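Local coordinates for protein lipase (Streptomyces rimosus, PDB 5MAL) that hydrolyses ester bonds of triacylglycerols and other lipids, preferring medium-length acyl chains, as a secreted, monomeric serine esterase of the GDSL family, at residues 142-147 / 163-168. Numbering follows the deposited sequence.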
ATOM      1  N   PRO A 142       3.342   5.107  -2.640  1.00 11.26           N
ATOM      2  CA  PRO A 142       4.242   6.208  -2.973  1.00 11.34           C
ATOM      3  C   PRO A 142       4.657   6.101  -4.429  1.00  9.02           C
ATOM      4  O   PRO A 142       4.728   4.982  -4.938  1.00 11.56           O
ATOM      5  CB  PRO A 142       5.433   5.978  -2.034  1.00  9.73           C
ATOM      6  CG  PRO A 142       5.493   4.477  -1.896  1.00  8.87           C
ATOM      7  CD  PRO A 142       4.030   4.014  -1.928  1.00  9.96           C
ATOM      8  N   ARG A 143       4.880   7.227  -5.094  1.00 10.99           N
ATOM      9  CA  ARG A 143       5.654   7.199  -6.324  1.00  8.20           C
ATOM     10  C   ARG A 143       6.986   6.567  -5.966  1.00  9.93           C
ATOM     11  O   ARG A 143       7.587   6.922  -4.945  1.00 13.47           O
ATOM     12  CB  ARG A 143       5.844   8.607  -6.904  1.00 10.70           C
ATOM     13  CG  ARG A 143       4.685   9.105  -7.741  1.00 13.67           C
ATOM     14  CD  ARG A 143       5.022  10.457  -8.338  1.00 18.94           C
ATOM     15  NE  ARG A 143       5.322  11.405  -7.278  1.00 17.19           N
ATOM     16  CZ  ARG A 143       4.454  12.283  -6.795  1.00 19.68           C
ATOM     17  NH1 ARG A 143       3.228  12.352  -7.304  1.00 20.25           N
ATOM     18  NH2 ARG A 143       4.823  13.104  -5.817  1.00 23.72           N
ATOM     19  N   PHE A 144       7.447   5.624  -6.778  1.00  6.84           N
ATOM     20  CA  PHE A 144       8.633   4.861  -6.426  1.00 11.34           C
ATOM     21  C   PHE A 144       9.941   5.625  -6.643  1.00 10.46           C
ATOM     22  O   PHE A 144      10.941   5.329  -5.993  1.00  8.70           O
ATOM     23  CB  PHE A 144       8.702   3.562  -7.223  1.00 11.75           C
ATOM     24  CG  PHE A 144       7.749   2.488  -6.756  1.00 16.51           C
ATOM     25  CD1 PHE A 144       7.112   2.567  -5.533  1.00 15.64           C
ATOM     26  CD2 PHE A 144       7.523   1.370  -7.549  1.00 21.44           C
ATOM     27  CE1 PHE A 144       6.245   1.573  -5.113  1.00 16.50           C
ATOM     28  CE2 PHE A 144       6.649   0.367  -7.144  1.00 21.00           C
ATOM     29  CZ  PHE A 144       6.007   0.473  -5.920  1.00 23.32           C
ATOM     30  N   TYR A 145       9.941   6.577  -7.576  1.00 10.13           N
ATOM     31  CA  TYR A 145      11.188   7.187  -8.035  1.00 11.08           C
ATOM     32  C   TYR A 145      11.209   8.700  -7.971  1.00 10.03           C
ATOM     33  O   TYR A 145      10.197   9.361  -8.228  1.00 14.38           O
ATOM     34  CB  TYR A 145      11.470   6.757  -9.484  1.00  9.19           C
ATOM     35  CG  TYR A 145      11.815   5.310  -9.582  1.00  8.39           C
ATOM     36  CD1 TYR A 145      13.074   4.867  -9.210  1.00  8.33           C
ATOM     37  CD2 TYR A 145      10.885   4.372 -10.027  1.00 10.20           C
ATOM     38  CE1 TYR A 145      13.410   3.539  -9.271  1.00  7.33           C
ATOM     39  CE2 TYR A 145      11.217   3.029 -10.098  1.00  9.92           C
ATOM     40  CZ  TYR A 145      12.484   2.621  -9.715  1.00 13.30           C
ATOM     41  OH  TYR A 145      12.866   1.296  -9.765  1.00 14.39           O
ATOM     42  N   LYS A 146      12.378   9.239  -7.644  1.00 10.56           N
ATOM     43  CA  LYS A 146      12.658  10.646  -7.877  1.00 12.67           C
ATOM     44  C   LYS A 146      13.231  10.745  -9.276  1.00 16.96           C
ATOM     45  O   LYS A 146      14.189  10.040  -9.603  1.00 17.26           O
ATOM     46  CB  LYS A 146      13.658  11.206  -6.869  1.00 12.55           C
ATOM     47  CG  LYS A 146      14.171  12.587  -7.265  1.00 18.55           C
ATOM     48  CD  LYS A 146      15.414  12.961  -6.472  1.00 25.23           C
ATOM     49  CE  LYS A 146      15.624  14.478  -6.416  1.00 32.50           C
ATOM     50  NZ  LYS A 146      14.937  15.181  -7.543  1.00 38.19           N
ATOM     51  N   LEU A 147      12.645  11.599 -10.107  1.00 15.94           N
ATOM     52  CA  LEU A 147      13.124  11.760 -11.470  1.00 17.26           C
ATOM     53  C   LEU A 147      14.094  12.936 -11.595  1.00 21.94           C
ATOM     54  O   LEU A 147      14.053  13.865 -10.790  1.00 19.93           O
ATOM     55  CB  LEU A 147      11.945  11.956 -12.420  1.00 20.10           C
ATOM     56  CG  LEU A 147      10.875  10.865 -12.413  1.00 19.17           C
ATOM     57  CD1 LEU A 147       9.854  11.136 -13.505  1.00 22.76           C
ATOM     58  CD2 LEU A 147      11.502   9.486 -12.596  1.00 17.61           C
ATOM     59  N   ILE A 163       6.423   3.908 -14.067  1.00  9.93           N
ATOM     60  CA  ILE A 163       6.039   3.366 -12.764  1.00 11.98           C
ATOM     61  C   ILE A 163       5.478   4.448 -11.856  1.00  9.48           C
ATOM     62  O   ILE A 163       4.504   4.227 -11.146  1.00  8.54           O
ATOM     63  CB  ILE A 163       7.237   2.704 -12.085  1.00 13.04           C
ATOM     64  CG1 ILE A 163       7.497   1.353 -12.708  1.00 19.15           C
ATOM     65  CG2 ILE A 163       7.003   2.481 -10.622  1.00 20.90           C
ATOM     66  CD1 ILE A 163       8.934   1.047 -12.793  1.00 21.78           C
ATOM     67  N   ASN A 164       6.099   5.624 -11.864  1.00  8.50           N
ATOM     68  CA  ASN A 164       5.563   6.752 -11.113  1.00  8.59           C
ATOM     69  C   ASN A 164       4.146   7.087 -11.564  1.00 11.26           C
ATOM     70  O   ASN A 164       3.274   7.365 -10.753  1.00 10.61           O
ATOM     71  CB  ASN A 164       6.444   7.985 -11.276  1.00  7.91           C
ATOM     72  CG  ASN A 164       7.623   7.993 -10.326  1.00  8.73           C
ATOM     73  OD1 ASN A 164       7.854   7.040  -9.600  1.00  9.24           O
ATOM     74  ND2 ASN A 164       8.365   9.075 -10.336  1.00 10.35           N
ATOM     75  N   ALA A 165       3.940   7.080 -12.877  1.00 10.65           N
ATOM     76  CA  ALA A 165       2.643   7.406 -13.448  1.00 10.41           C
ATOM     77  C   ALA A 165       1.583   6.406 -13.005  1.00 11.13           C
ATOM     78  O   ALA A 165       0.444   6.787 -12.744  1.00 11.58           O
ATOM     79  CB  ALA A 165       2.733   7.462 -14.977  1.00 10.96           C
ATOM     80  N   ALA A 166       1.967   5.133 -12.941  1.00 11.12           N
ATOM     81  CA  ALA A 166       1.104   4.079 -12.423  1.00 12.81           C
ATOM     82  C   ALA A 166       0.710   4.396 -10.991  1.00 11.63           C
ATOM     83  O   ALA A 166      -0.443   4.268 -10.619  1.00 10.33           O
ATOM     84  CB  ALA A 166       1.797   2.728 -12.496  1.00 13.66           C
ATOM     85  N   ALA A 167       1.682   4.801 -10.183  1.00  9.55           N
ATOM     86  CA  ALA A 167       1.394   5.217  -8.813  1.00 12.72           C
ATOM     87  C   ALA A 167       0.440   6.400  -8.813  1.00 12.71           C
ATOM     88  O   ALA A 167      -0.554   6.407  -8.084  1.00 12.52           O
ATOM     89  CB  ALA A 167       2.672   5.581  -8.088  1.00  9.42           C
ATOM     90  N   ASP A 168       0.748   7.404  -9.634  1.00 12.29           N
ATOM     91  CA  ASP A 168      -0.114   8.571  -9.741  1.00 12.54           C
ATOM     92  C   ASP A 168      -1.529   8.143 -10.110  1.00 12.25           C
ATOM     93  O   ASP A 168      -2.504   8.593  -9.498  1.00 11.79           O
ATOM     94  CB  ASP A 168       0.430   9.563 -10.773  1.00 14.27           C
ATOM     95  CG  ASP A 168       1.648  10.316 -10.276  1.00 14.08           C
ATOM     96  OD1 ASP A 168       1.998  10.159  -9.093  1.00 13.35           O
ATOM     97  OD2 ASP A 168       2.240  11.082 -11.072  1.00 16.96           O
TER
HETATM   98  O   HOH W   1       5.616   4.201  -8.472  1.00 17.76           O
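N164 of helix 159-180 reads the backbone of Y145 with both ends of its amide, fastening the loop that follows strand 135-139 of the parallel sheet in this SGNH-hydrolase fold. Its OD1 accepts from Y145 N at 2.9 Å, in the carbonyl plane on a lone pair, while ND2 gives a hydrogen to Y145 O at 2.8 Å, nearly straight at 162°. Asparagine suits this place because one flat, short group offers both an acceptor and a donor. A leucine here would probably leave the N-H and C=O of buried Y145 without these mates and the loop freer to shift. Next to the amide, on the buried side, packing is tight: branched I163 offers its methyl CG2 obliquely to the aromatic F144, 3.3 Å from F144 CD2. The side chain of F144 lies about 7 Å from that of H216, probably catalytic. The small A167 lets the loop come close, its CB 3.8 Å from R143 CA. The contact is looser toward solvent, where L147 and the R143-D168 salt bridge are partly exposed. The long arginine, bent at chi3 (-58°), reaches back to the helix, where an acid answers its charge: R143 NH1 meets D168 OD1 on its syn side at 3.1 Å, the guanidinium and carboxylate planes 82° apart.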